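PDB 4KSA: malonyl-CoA decarboxylase from Rhodopseudomonas palustris, which probably catalyses the decarboxylation of malonyl-CoA to acetyl-CoA and carbon dioxide. Local coordinates for residues R119-R124 with D159-L163; A235-D239 with I255-A260; P307-A312 with R405-G409; A388-L393 with A435-V440. All coordinates share one frame. Residues are numbered along the deposited sequence.

Contact 1 of 4, residues R119-R124 with D159-L163; sequences RQELIR and DFVHL. With MG (magnesium ion), chain E.
Two helical pieces of the all-helical N-terminal region, 119-124 and 159-163, pack with their axes 9.9 Å apart at closest approach; their N-to-C directions lie 51° apart, with a signed crossing angle of -51°, and the nearest CA pair is Gln120 and Asp159 at 6.2 Å. Asp159 (chi1 m) points at the other helix and spends both carboxylate oxygens there: OD1 forms a salt bridge with Arg119 NE at 2.5 Å, and OD2 accepts a hydrogen bond from Gln120 NE2, also 2.5 Å. Phe160 starts off pointing away, yet its ring (chi1 -88°) swings back so that Ile123 CD1 sits over one face, 3.5 Å from the ring centroid and 9° off the normal, a CH-pi contact. His162 (chi1 t) brushes Gln120, CD2 to OE1 3.8 Å, while its NE2 binds magnesium at 2.5 Å; His162 NE2 of the second subunit binds the same ion, so the helix carries a metal site at a subunit interface. Leu163 (m,t) fills the space between Ile123 and Arg124, with CD1 3.6 Å from Ile123 CB and CD2 3.5 Å from Arg124 NH1. The Arg124 guanidinium itself pairs with Glu121 and Glu116. Helix 132-146 packs against the apolar part, Leu136 touching both Ile123 and Phe160, while Leu122 turns to helix 36-48.

Contact 2 of 4, residues A235-D239 with I255-A260; sequences ALTKD and IAASDA
This contact closes the base of the long connection between two neighbouring antiparallel strands, 230-237 and 262-270, in the sheet of a domain of the acetyltransferase clan, consistent with a GNAT-like fold. Residues 235-237 are extended, whereas 255-260 is a loop. Within it 257-259 adopt helical phi/psi, and Asp259 N bonds to Ala256 O at 2.9 Å to make a tight turn. Thr237 and Ala260 are the closest CA pair, at 4.7 Å. Packing between the segments is mainly apolar. Leu236 points at the loop with chi1 m and an off-well chi2 of -12°, placing CB 3.7 Å from Ala260 CB and CD2 4.3 Å from Ala257 CB. Ile255 (p,t) extends CD1 back over the strand, 3.6 Å from Leu236 O and 3.9 Å from Thr237 CA. Thr237 turns its side chain away, toward Thr262 and Val264 on the next strand. Lys238 has left the strand; its m,t,m,t chain runs along the loop, with CE 3.9 Å from Ile255 CD1. Asn298 ND2 bonds to Ala257 O from outside. At the exposed edge, Lys238 CG lies 3.8 Å from Asp259 O.

Contact 3 of 4, residues P307-A312 with R405-G409; sequences PVPGFA and RQSHG
Gln406 lies along Pro309, its extended t,t side chain bringing NE2 to 3.5 Å from Pro309 CB, while its backbone carbonyl takes part in the one hydrogen bond between the segments: Ala312 N to Gln406 O, 3.0 Å. The first segment holds a type II turn, Val308 to Phe311, with Pro309 and Gly310 at its corners, closed by Phe311 N to Val308 O at 3.2 Å; Gly310, with phi 92°, is also the N-cap of helix 311-320. CA atoms come nearest at Pro309-Gln406 (4.9 Å) and Ala312-Ser407 (4.4 Å). Ala312 CB sits 3.2 Å from Arg405 O and 4.1 Å from His408 NE2. Phe311 (chi1 t) offers its ring edge to Ser407 O, CD2 to O 3.6 Å, and meets Tyr364 of helix 347-367 beyond. Ser407 OG bonds to Leu410 O, and His408 has positive phi. An amide in the first turn of one helix thus donates to a carbonyl near the end of another, an end-to-end junction in a domain whose clan and strand order are consistent with a GNAT-like fold.

Contact 4 of 4, residues A388-L393 with A435-V440; sequences ARLDRL and AAASAV
A single parallel beta bridge, Leu390 with Ala436, lets the C-terminal tail run alongside strand 389-394, the outermost strand at this end of the chain's mixed sheet, which is probably GNAT-like. Leu390 is the strand residue at its centre: its N donates to Ala435 O at 2.6 Å, and its O accepts from Ala437 N at 2.9 Å. CA pairs run in step, Arg389-Ala435 4.7 Å, Leu390-Ala436 4.4 Å and Asp391-Ala437 5.2 Å. Ala435, its CB turned toward the strand, puts that atom 3.8 Å from Ala388 O, and its own O also makes a CA-H...O contact with Arg389 CA at 3.0 Å. After Ala437, the N-cap, the chain becomes the short helix 438-441, which directs Val440 (chi1 p) back at the strand. Leu390 (t,p) meets Val440 loosely, CG to CG1 4.4 Å, and Ala436 by CB to CB at 4.1 Å. The strand's other edge pairs with 411-416, where Asp391 and Arg392 both face Asn413 in a classic bulge. Arg389 and Asp391 form a salt bridge, NH1 to OD1 2.7 Å. The tightest apolar touch is Leu393 CD1 to Val440 CG2, 3.5 Å.

Overall arrangement
Contact 1 stands apart in the helical N-terminal domain, its centre 36 to 46 Å from the other three and across the centre of the chain from them; it carries the metal site shared with a second subunit. Contacts 2 and 4 reach the same mixed sheet, with centres 24 Å apart and nearest atoms about 7 Å. Its order, with 411-416 inserted between 301-304 and 389-394, is consistent with a GNAT-like fold. Contact 3, 18 Å from contact 4 between centres, joins helix 311-320, which follows strand 301-304, to helix 401-407, between strands 389-394 and 411-416. Contacts 1 and 2 close in series, but the segments of 3 and 4 cross in chain order.

Contact 1 of 4, residues R119-R124 with D159-L163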
loop_
_atom_site.group_PDB
_atom_site.type_symbol
_atom_site.label_atom_id
_atom_site.label_comp_id
_atom_site.label_asym_id
_atom_site.label_seq_id
_atom_site.Cartn_x
_atom_site.Cartn_y
_atom_site.Cartn_z
ATOM N N ARG A 119 35.533 -15.726 -9.867
ATOM C CA ARG A 119 34.938 -15.315 -8.598
ATOM C C ARG A 119 33.608 -14.626 -8.850
ATOM O O ARG A 119 32.618 -14.862 -8.161
ATOM C CB ARG A 119 35.825 -14.300 -7.882
ATOM C CG ARG A 119 37.142 -14.803 -7.377
ATOM C CD ARG A 119 37.697 -13.848 -6.327
ATOM N NE ARG A 119 38.391 -12.725 -6.933
ATOM C CZ ARG A 119 39.491 -12.854 -7.651
ATOM N NH1 ARG A 119 40.070 -11.793 -8.176
ATOM N NH2 ARG A 119 40.007 -14.055 -7.830
ATOM N N GLN A 120 33.609 -13.735 -9.830
ATOM C CA GLN A 120 32.425 -12.989 -10.177
ATOM C C GLN A 120 31.219 -13.879 -10.507
ATOM O O GLN A 120 30.154 -13.757 -9.893
ATOM C CB GLN A 120 32.745 -12.090 -11.355
ATOM C CG GLN A 120 34.027 -11.313 -11.173
ATOM C CD GLN A 120 33.892 -9.881 -11.628
ATOM O OE1 GLN A 120 32.921 -9.520 -12.312
ATOM N NE2 GLN A 120 34.863 -9.051 -11.260
ATOM N N GLU A 121 31.381 -14.767 -11.478
ATOM C CA GLU A 121 30.293 -15.637 -11.857
ATOM C C GLU A 121 29.822 -16.443 -10.652
ATOM O O GLU A 121 28.627 -16.712 -10.516
ATOM C CB GLU A 121 30.740 -16.567 -12.986
ATOM C CG GLU A 121 29.616 -17.404 -13.593
ATOM C CD GLU A 121 28.422 -16.543 -14.001
ATOM O OE1 GLU A 121 28.644 -15.407 -14.502
ATOM O OE2 GLU A 121 27.272 -17.007 -13.827
ATOM N N LEU A 122 30.757 -16.822 -9.781
ATOM C CA LEU A 122 30.430 -17.592 -8.585
ATOM C C LEU A 122 29.580 -16.779 -7.594
ATOM O O LEU A 122 28.628 -17.307 -6.984
ATOM C CB LEU A 122 31.706 -18.051 -7.871
ATOM C CG LEU A 122 31.429 -18.777 -6.547
ATOM C CD1 LEU A 122 30.616 -20.050 -6.851
ATOM C CD2 LEU A 122 32.736 -19.087 -5.810
ATOM N N ILE A 123 29.942 -15.505 -7.409
ATOM C CA ILE A 123 29.199 -14.640 -6.508
ATOM C C ILE A 123 27.818 -14.356 -7.121
ATOM O O ILE A 123 26.791 -14.436 -6.426
ATOM C CB ILE A 123 29.986 -13.322 -6.226
ATOM C CG1 ILE A 123 31.296 -13.655 -5.500
ATOM C CG2 ILE A 123 29.183 -12.388 -5.334
ATOM C CD1 ILE A 123 32.189 -12.444 -5.228
ATOM N N ARG A 124 27.794 -14.051 -8.422
ATOM C CA ARG A 124 26.528 -13.765 -9.111
ATOM C C ARG A 124 25.551 -14.897 -8.954
ATOM O O ARG A 124 24.353 -14.665 -8.786
ATOM C CB ARG A 124 26.727 -13.500 -10.601
ATOM C CG ARG A 124 27.179 -12.092 -10.896
ATOM C CD ARG A 124 27.054 -11.786 -12.369
ATOM N NE ARG A 124 28.076 -12.472 -13.139
ATOM C CZ ARG A 124 29.232 -11.922 -13.484
ATOM N NH1 ARG A 124 29.497 -10.672 -13.139
ATOM N NH2 ARG A 124 30.129 -12.632 -14.146
ATOM N N ASP A 159 36.270 -7.760 -6.439
ATOM C CA ASP A 159 35.198 -8.335 -7.236
ATOM C C ASP A 159 33.854 -8.150 -6.544
ATOM O O ASP A 159 32.828 -7.948 -7.202
ATOM C CB ASP A 159 35.472 -9.817 -7.511
ATOM C CG ASP A 159 36.562 -10.017 -8.551
ATOM O OD1 ASP A 159 37.326 -11.001 -8.445
ATOM O OD2 ASP A 159 36.647 -9.184 -9.481
ATOM N N PHE A 160 33.863 -8.214 -5.216
ATOM C CA PHE A 160 32.644 -8.029 -4.447
ATOM C C PHE A 160 32.121 -6.619 -4.663
ATOM O O PHE A 160 30.930 -6.417 -4.856
ATOM C CB PHE A 160 32.910 -8.253 -2.953
ATOM C CG PHE A 160 32.769 -9.677 -2.523
ATOM C CD1 PHE A 160 31.519 -10.212 -2.267
ATOM C CD2 PHE A 160 33.885 -10.490 -2.376
ATOM C CE1 PHE A 160 31.376 -11.537 -1.865
ATOM C CE2 PHE A 160 33.751 -11.813 -1.975
ATOM C CZ PHE A 160 32.491 -12.330 -1.718
ATOM N N VAL A 161 33.026 -5.649 -4.626
ATOM C CA VAL A 161 32.660 -4.256 -4.806
ATOM C C VAL A 161 32.085 -4.014 -6.205
ATOM O O VAL A 161 31.139 -3.253 -6.357
ATOM C CB VAL A 161 33.878 -3.326 -4.543
ATOM C CG1 VAL A 161 33.528 -1.868 -4.849
ATOM C CG2 VAL A 161 34.306 -3.445 -3.090
ATOM N N HIS A 162 32.624 -4.666 -7.225
ATOM C CA HIS A 162 32.082 -4.456 -8.556
ATOM C C HIS A 162 30.621 -4.910 -8.629
ATOM O O HIS A 162 29.785 -4.221 -9.206
ATOM C CB HIS A 162 32.910 -5.199 -9.613
ATOM C CG HIS A 162 32.384 -5.043 -11.010
ATOM N ND1 HIS A 162 32.385 -3.835 -11.677
ATOM C CD2 HIS A 162 31.805 -5.935 -11.851
ATOM C CE1 HIS A 162 31.829 -3.989 -12.867
ATOM N NE2 HIS A 162 31.468 -5.253 -12.996
ATOM N N LEU A 163 30.311 -6.060 -8.043
ATOM C CA LEU A 163 28.939 -6.570 -8.076
ATOM C C LEU A 163 27.993 -5.823 -7.124
ATOM O O LEU A 163 26.901 -5.422 -7.547
ATOM C CB LEU A 163 28.926 -8.076 -7.790
ATOM C CG LEU A 163 29.777 -8.892 -8.781
ATOM C CD1 LEU A 163 30.018 -10.304 -8.262
ATOM C CD2 LEU A 163 29.090 -8.919 -10.136
HETATM MG MG MG E . 30.933 -6.117 -15.236
#

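Contact 2 of 4, residues A235-D239 with I255-A260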
loop_
_atom_site.group_PDB
_atom_site.type_symbol
_atom_site.label_atom_id
_atom_site.label_comp_id
_atom_site.label_asym_id
_atom_site.label_seq_id
_atom_site.Cartn_x
_atom_site.Cartn_y
_atom_site.Cartn_z
ATOM N N ALA A 235 18.318 15.499 16.674
ATOM C CA ALA A 235 17.778 16.145 17.874
ATOM C C ALA A 235 17.115 17.466 17.477
ATOM O O ALA A 235 17.711 18.268 16.760
ATOM C CB ALA A 235 18.892 16.400 18.882
ATOM N N LEU A 236 15.873 17.668 17.917
ATOM C CA LEU A 236 15.148 18.905 17.631
ATOM C C LEU A 236 15.499 19.941 18.696
ATOM O O LEU A 236 15.315 19.700 19.896
ATOM C CB LEU A 236 13.641 18.659 17.629
ATOM C CG LEU A 236 13.029 17.960 16.413
ATOM C CD1 LEU A 236 14.047 17.902 15.276
ATOM C CD2 LEU A 236 12.547 16.567 16.823
ATOM N N THR A 237 16.004 21.093 18.260
ATOM C CA THR A 237 16.415 22.128 19.208
ATOM C C THR A 237 16.189 23.575 18.756
ATOM O O THR A 237 15.650 23.843 17.674
ATOM C CB THR A 237 17.910 22.001 19.537
ATOM O OG1 THR A 237 18.676 22.398 18.390
ATOM C CG2 THR A 237 18.260 20.559 19.915
ATOM N N LYS A 238 16.629 24.506 19.602
ATOM C CA LYS A 238 16.500 25.940 19.333
ATOM C C LYS A 238 17.862 26.641 19.197
ATOM O O LYS A 238 17.950 27.867 19.290
ATOM C CB LYS A 238 15.669 26.597 20.445
ATOM C CG LYS A 238 14.164 26.376 20.310
ATOM C CD LYS A 238 13.387 26.820 21.553
ATOM C CE LYS A 238 13.520 25.808 22.684
ATOM N NZ LYS A 238 12.558 26.066 23.794
ATOM N N ASP A 239 18.915 25.862 18.951
ATOM C CA ASP A 239 20.270 26.398 18.812
ATOM C C ASP A 239 21.220 25.288 18.365
ATOM O O ASP A 239 21.073 24.142 18.780
ATOM C CB ASP A 239 20.750 26.908 20.164
ATOM C CG ASP A 239 20.914 25.779 21.170
ATOM O OD1 ASP A 239 19.928 25.042 21.398
ATOM O OD2 ASP A 239 22.025 25.621 21.724
ATOM N N ILE A 255 11.582 19.336 24.432
ATOM C CA ILE A 255 10.793 20.456 23.949
ATOM C C ILE A 255 9.860 19.954 22.860
ATOM O O ILE A 255 10.171 18.989 22.172
ATOM C CB ILE A 255 11.692 21.573 23.372
ATOM C CG1 ILE A 255 12.273 21.149 22.019
ATOM C CG2 ILE A 255 12.817 21.880 24.352
ATOM C CD1 ILE A 255 13.128 22.209 21.342
ATOM N N ALA A 256 8.705 20.592 22.714
ATOM C CA ALA A 256 7.762 20.180 21.692
ATOM C C ALA A 256 8.458 20.367 20.356
ATOM O O ALA A 256 9.127 21.374 20.135
ATOM C CB ALA A 256 6.510 21.024 21.760
ATOM N N ALA A 257 8.303 19.384 19.477
ATOM C CA ALA A 257 8.927 19.404 18.160
ATOM C C ALA A 257 8.525 20.619 17.343
ATOM O O ALA A 257 9.277 21.080 16.480
ATOM C CB ALA A 257 8.578 18.120 17.403
ATOM N N SER A 258 7.331 21.133 17.610
ATOM C CA SER A 258 6.838 22.295 16.887
ATOM C C SER A 258 7.566 23.557 17.340
ATOM O O SER A 258 7.687 24.513 16.577
ATOM C CB SER A 258 5.332 22.435 17.107
ATOM O OG SER A 258 5.001 22.270 18.475
ATOM N N ASP A 259 8.056 23.544 18.579
ATOM C CA ASP A 259 8.786 24.679 19.154
ATOM C C ASP A 259 10.215 24.785 18.626
ATOM O O ASP A 259 10.789 25.871 18.561
ATOM C CB ASP A 259 8.845 24.561 20.683
ATOM C CG ASP A 259 7.504 24.823 21.347
ATOM O OD1 ASP A 259 7.395 24.589 22.573
ATOM O OD2 ASP A 259 6.562 25.268 20.654
ATOM N N ALA A 260 10.792 23.649 18.259
ATOM C CA ALA A 260 12.159 23.627 17.762
ATOM C C ALA A 260 12.334 24.418 16.472
ATOM O O ALA A 260 11.392 24.583 15.701
ATOM C CB ALA A 260 12.616 22.175 17.564
#

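Contact 3 of 4, residues P307-A312 with R405-G409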
loop_
_atom_site.group_PDB
_atom_site.type_symbol
_atom_site.label_atom_id
_atom_site.label_comp_id
_atom_site.label_asym_id
_atom_site.label_seq_id
_atom_site.Cartn_x
_atom_site.Cartn_y
_atom_site.Cartn_z
ATOM N N PRO A 307 31.985 14.291 15.062
ATOM C CA PRO A 307 33.222 13.956 15.761
ATOM C C PRO A 307 34.331 14.187 14.741
ATOM O O PRO A 307 34.049 14.458 13.573
ATOM C CB PRO A 307 33.039 12.484 16.105
ATOM C CG PRO A 307 32.283 11.985 14.956
ATOM C CD PRO A 307 31.238 13.064 14.742
ATOM N N VAL A 308 35.582 14.102 15.175
ATOM C CA VAL A 308 36.694 14.305 14.260
ATOM C C VAL A 308 37.669 13.183 14.514
ATOM O O VAL A 308 38.791 13.410 14.954
ATOM C CB VAL A 308 37.405 15.653 14.506
ATOM C CG1 VAL A 308 38.429 15.908 13.405
ATOM C CG2 VAL A 308 36.378 16.777 14.590
ATOM N N PRO A 309 37.244 11.940 14.241
ATOM C CA PRO A 309 38.125 10.794 14.462
ATOM C C PRO A 309 39.340 10.962 13.571
ATOM O O PRO A 309 39.227 11.408 12.434
ATOM C CB PRO A 309 37.243 9.615 14.058
ATOM C CG PRO A 309 36.464 10.180 12.912
ATOM C CD PRO A 309 36.065 11.545 13.438
ATOM N N GLY A 310 40.514 10.649 14.085
ATOM C CA GLY A 310 41.677 10.803 13.239
ATOM C C GLY A 310 42.371 12.141 13.354
ATOM O O GLY A 310 43.387 12.349 12.688
ATOM N N PHE A 311 41.828 13.057 14.161
ATOM C CA PHE A 311 42.486 14.353 14.362
ATOM C C PHE A 311 43.647 14.073 15.301
ATOM O O PHE A 311 44.772 14.502 15.051
ATOM C CB PHE A 311 41.562 15.386 15.012
ATOM C CG PHE A 311 42.263 16.676 15.400
ATOM C CD1 PHE A 311 42.866 17.478 14.441
ATOM C CD2 PHE A 311 42.327 17.078 16.739
ATOM C CE1 PHE A 311 43.527 18.668 14.805
ATOM C CE2 PHE A 311 42.982 18.260 17.109
ATOM C CZ PHE A 311 43.582 19.053 16.143
ATOM N N ALA A 312 43.365 13.333 16.371
ATOM C CA ALA A 312 44.393 12.981 17.340
ATOM C C ALA A 312 45.562 12.277 16.656
ATOM O O ALA A 312 46.732 12.630 16.860
ATOM C CB ALA A 312 43.807 12.085 18.418
ATOM N N ARG A 405 40.531 10.537 23.027
ATOM C CA ARG A 405 41.562 9.782 22.313
ATOM C C ARG A 405 41.405 9.961 20.815
ATOM O O ARG A 405 42.353 9.807 20.046
ATOM C CB ARG A 405 41.472 8.292 22.661
ATOM C CG ARG A 405 40.416 7.513 21.895
ATOM C CD ARG A 405 40.352 6.060 22.358
ATOM N NE ARG A 405 39.867 5.939 23.736
ATOM C CZ ARG A 405 38.627 5.586 24.075
ATOM N NH1 ARG A 405 37.725 5.312 23.137
ATOM N NH2 ARG A 405 38.285 5.513 25.358
ATOM N N GLN A 406 40.191 10.303 20.414
ATOM C CA GLN A 406 39.856 10.493 19.017
ATOM C C GLN A 406 40.319 11.841 18.448
ATOM O O GLN A 406 40.926 11.899 17.375
ATOM C CB GLN A 406 38.351 10.348 18.885
ATOM C CG GLN A 406 37.863 9.960 17.524
ATOM C CD GLN A 406 36.563 9.182 17.602
ATOM O OE1 GLN A 406 35.564 9.662 18.148
ATOM N NE2 GLN A 406 36.573 7.965 17.063
ATOM N N SER A 407 40.048 12.920 19.179
ATOM C CA SER A 407 40.411 14.259 18.727
ATOM C C SER A 407 40.609 15.245 19.873
ATOM O O SER A 407 40.408 16.443 19.694
ATOM C CB SER A 407 39.309 14.807 17.835
ATOM O OG SER A 407 38.095 14.870 18.566
ATOM N N HIS A 408 40.993 14.754 21.045
ATOM C CA HIS A 408 41.208 15.621 22.201
ATOM C C HIS A 408 39.959 16.461 22.507
ATOM O O HIS A 408 40.052 17.661 22.768
ATOM C CB HIS A 408 42.422 16.530 21.951
ATOM C CG HIS A 408 43.697 15.782 21.687
ATOM N ND1 HIS A 408 44.252 14.908 22.598
ATOM C CD2 HIS A 408 44.513 15.762 20.605
ATOM C CE1 HIS A 408 45.350 14.380 22.089
ATOM N NE2 HIS A 408 45.532 14.880 20.880
ATOM N N GLY A 409 38.792 15.813 22.463
ATOM C CA GLY A 409 37.531 16.483 22.749
ATOM C C GLY A 409 36.987 17.397 21.660
ATOM O O GLY A 409 35.887 17.933 21.786
#

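Contact 4 of 4, residues A388-L393 with A435-V440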
loop_
_atom_site.group_PDB
_atom_site.type_symbol
_atom_site.label_atom_id
_atom_site.label_comp_id
_atom_site.label_asym_id
_atom_site.label_seq_id
_atom_site.Cartn_x
_atom_site.Cartn_y
_atom_site.Cartn_z
ATOM N N ALA A 388 27.643 19.763 2.491
ATOM C CA ALA A 388 27.676 20.636 3.653
ATOM C C ALA A 388 28.874 21.569 3.624
ATOM O O ALA A 388 29.762 21.448 2.767
ATOM C CB ALA A 388 27.688 19.827 4.920
ATOM N N ARG A 389 28.857 22.496 4.582
ATOM C CA ARG A 389 29.873 23.530 4.791
ATOM C C ARG A 389 30.455 23.351 6.188
ATOM O O ARG A 389 29.708 23.124 7.138
ATOM C CB ARG A 389 29.214 24.919 4.700
ATOM C CG ARG A 389 30.057 26.096 5.227
ATOM C CD ARG A 389 29.347 27.449 5.039
ATOM N NE ARG A 389 28.647 27.896 6.245
ATOM C CZ ARG A 389 27.569 28.687 6.243
ATOM N NH1 ARG A 389 26.994 29.048 7.386
ATOM N NH2 ARG A 389 27.050 29.104 5.094
ATOM N N LEU A 390 31.780 23.427 6.318
ATOM C CA LEU A 390 32.407 23.316 7.637
ATOM C C LEU A 390 32.118 24.661 8.324
ATOM O O LEU A 390 32.702 25.676 7.968
ATOM C CB LEU A 390 33.905 23.093 7.484
ATOM C CG LEU A 390 34.679 23.097 8.801
ATOM C CD1 LEU A 390 34.058 22.118 9.792
ATOM C CD2 LEU A 390 36.135 22.746 8.515
ATOM N N ASP A 391 31.226 24.652 9.308
ATOM C CA ASP A 391 30.790 25.879 9.958
ATOM C C ASP A 391 31.414 26.321 11.290
ATOM O O ASP A 391 31.547 27.518 11.533
ATOM C CB ASP A 391 29.267 25.827 10.108
ATOM C CG ASP A 391 28.621 27.199 10.065
ATOM O OD1 ASP A 391 28.829 27.921 9.067
ATOM O OD2 ASP A 391 27.893 27.544 11.027
ATOM N N ARG A 392 31.785 25.394 12.161
ATOM C CA ARG A 392 32.383 25.791 13.426
ATOM C C ARG A 392 33.150 24.675 14.104
ATOM O O ARG A 392 32.759 23.524 14.030
ATOM C CB ARG A 392 31.311 26.326 14.379
ATOM C CG ARG A 392 31.503 25.896 15.833
ATOM C CD ARG A 392 30.993 26.934 16.803
ATOM N NE ARG A 392 29.661 27.403 16.456
ATOM C CZ ARG A 392 28.525 26.887 16.921
ATOM N NH1 ARG A 392 27.359 27.397 16.527
ATOM N NH2 ARG A 392 28.554 25.878 17.787
ATOM N N LEU A 393 34.239 25.031 14.778
ATOM C CA LEU A 393 35.067 24.062 15.487
ATOM C C LEU A 393 34.730 24.168 16.967
ATOM O O LEU A 393 34.831 25.237 17.547
ATOM C CB LEU A 393 36.544 24.367 15.243
ATOM C CG LEU A 393 36.937 24.562 13.775
ATOM C CD1 LEU A 393 38.438 24.743 13.658
ATOM C CD2 LEU A 393 36.504 23.357 12.968
ATOM N N ALA A 435 34.170 23.614 1.352
ATOM C CA ALA A 435 33.224 24.638 1.743
ATOM C C ALA A 435 33.304 24.858 3.241
ATOM O O ALA A 435 32.679 24.148 4.042
ATOM C CB ALA A 435 31.810 24.257 1.325
ATOM N N ALA A 436 34.094 25.862 3.607
ATOM C CA ALA A 436 34.300 26.230 4.999
ATOM C C ALA A 436 33.853 27.661 5.206
ATOM O O ALA A 436 33.787 28.436 4.253
ATOM C CB ALA A 436 35.771 26.093 5.350
ATOM N N ALA A 437 33.540 28.003 6.452
ATOM C CA ALA A 437 33.117 29.351 6.812
ATOM C C ALA A 437 34.373 30.173 7.109
ATOM O O ALA A 437 35.394 29.616 7.516
ATOM C CB ALA A 437 32.229 29.299 8.048
ATOM N N SER A 438 34.304 31.491 6.907
ATOM C CA SER A 438 35.456 32.368 7.176
ATOM C C SER A 438 35.965 32.163 8.599
ATOM O O SER A 438 37.162 32.000 8.824
ATOM C CB SER A 438 35.070 33.835 6.987
ATOM O OG SER A 438 34.700 34.098 5.643
ATOM N N ALA A 439 35.044 32.158 9.554
ATOM C CA ALA A 439 35.396 31.968 10.949
ATOM C C ALA A 439 36.410 30.837 11.164
ATOM O O ALA A 439 37.088 30.791 12.192
ATOM C CB ALA A 439 34.134 31.695 11.761
ATOM N N VAL A 440 36.522 29.926 10.202
ATOM C CA VAL A 440 37.452 28.807 10.337
ATOM C C VAL A 440 38.545 28.845 9.276
ATOM O O VAL A 440 39.681 28.437 9.516
ATOM C CB VAL A 440 36.689 27.440 10.262
ATOM C CG1 VAL A 440 36.103 27.233 8.889
ATOM C CG2 VAL A 440 37.615 26.300 10.606
#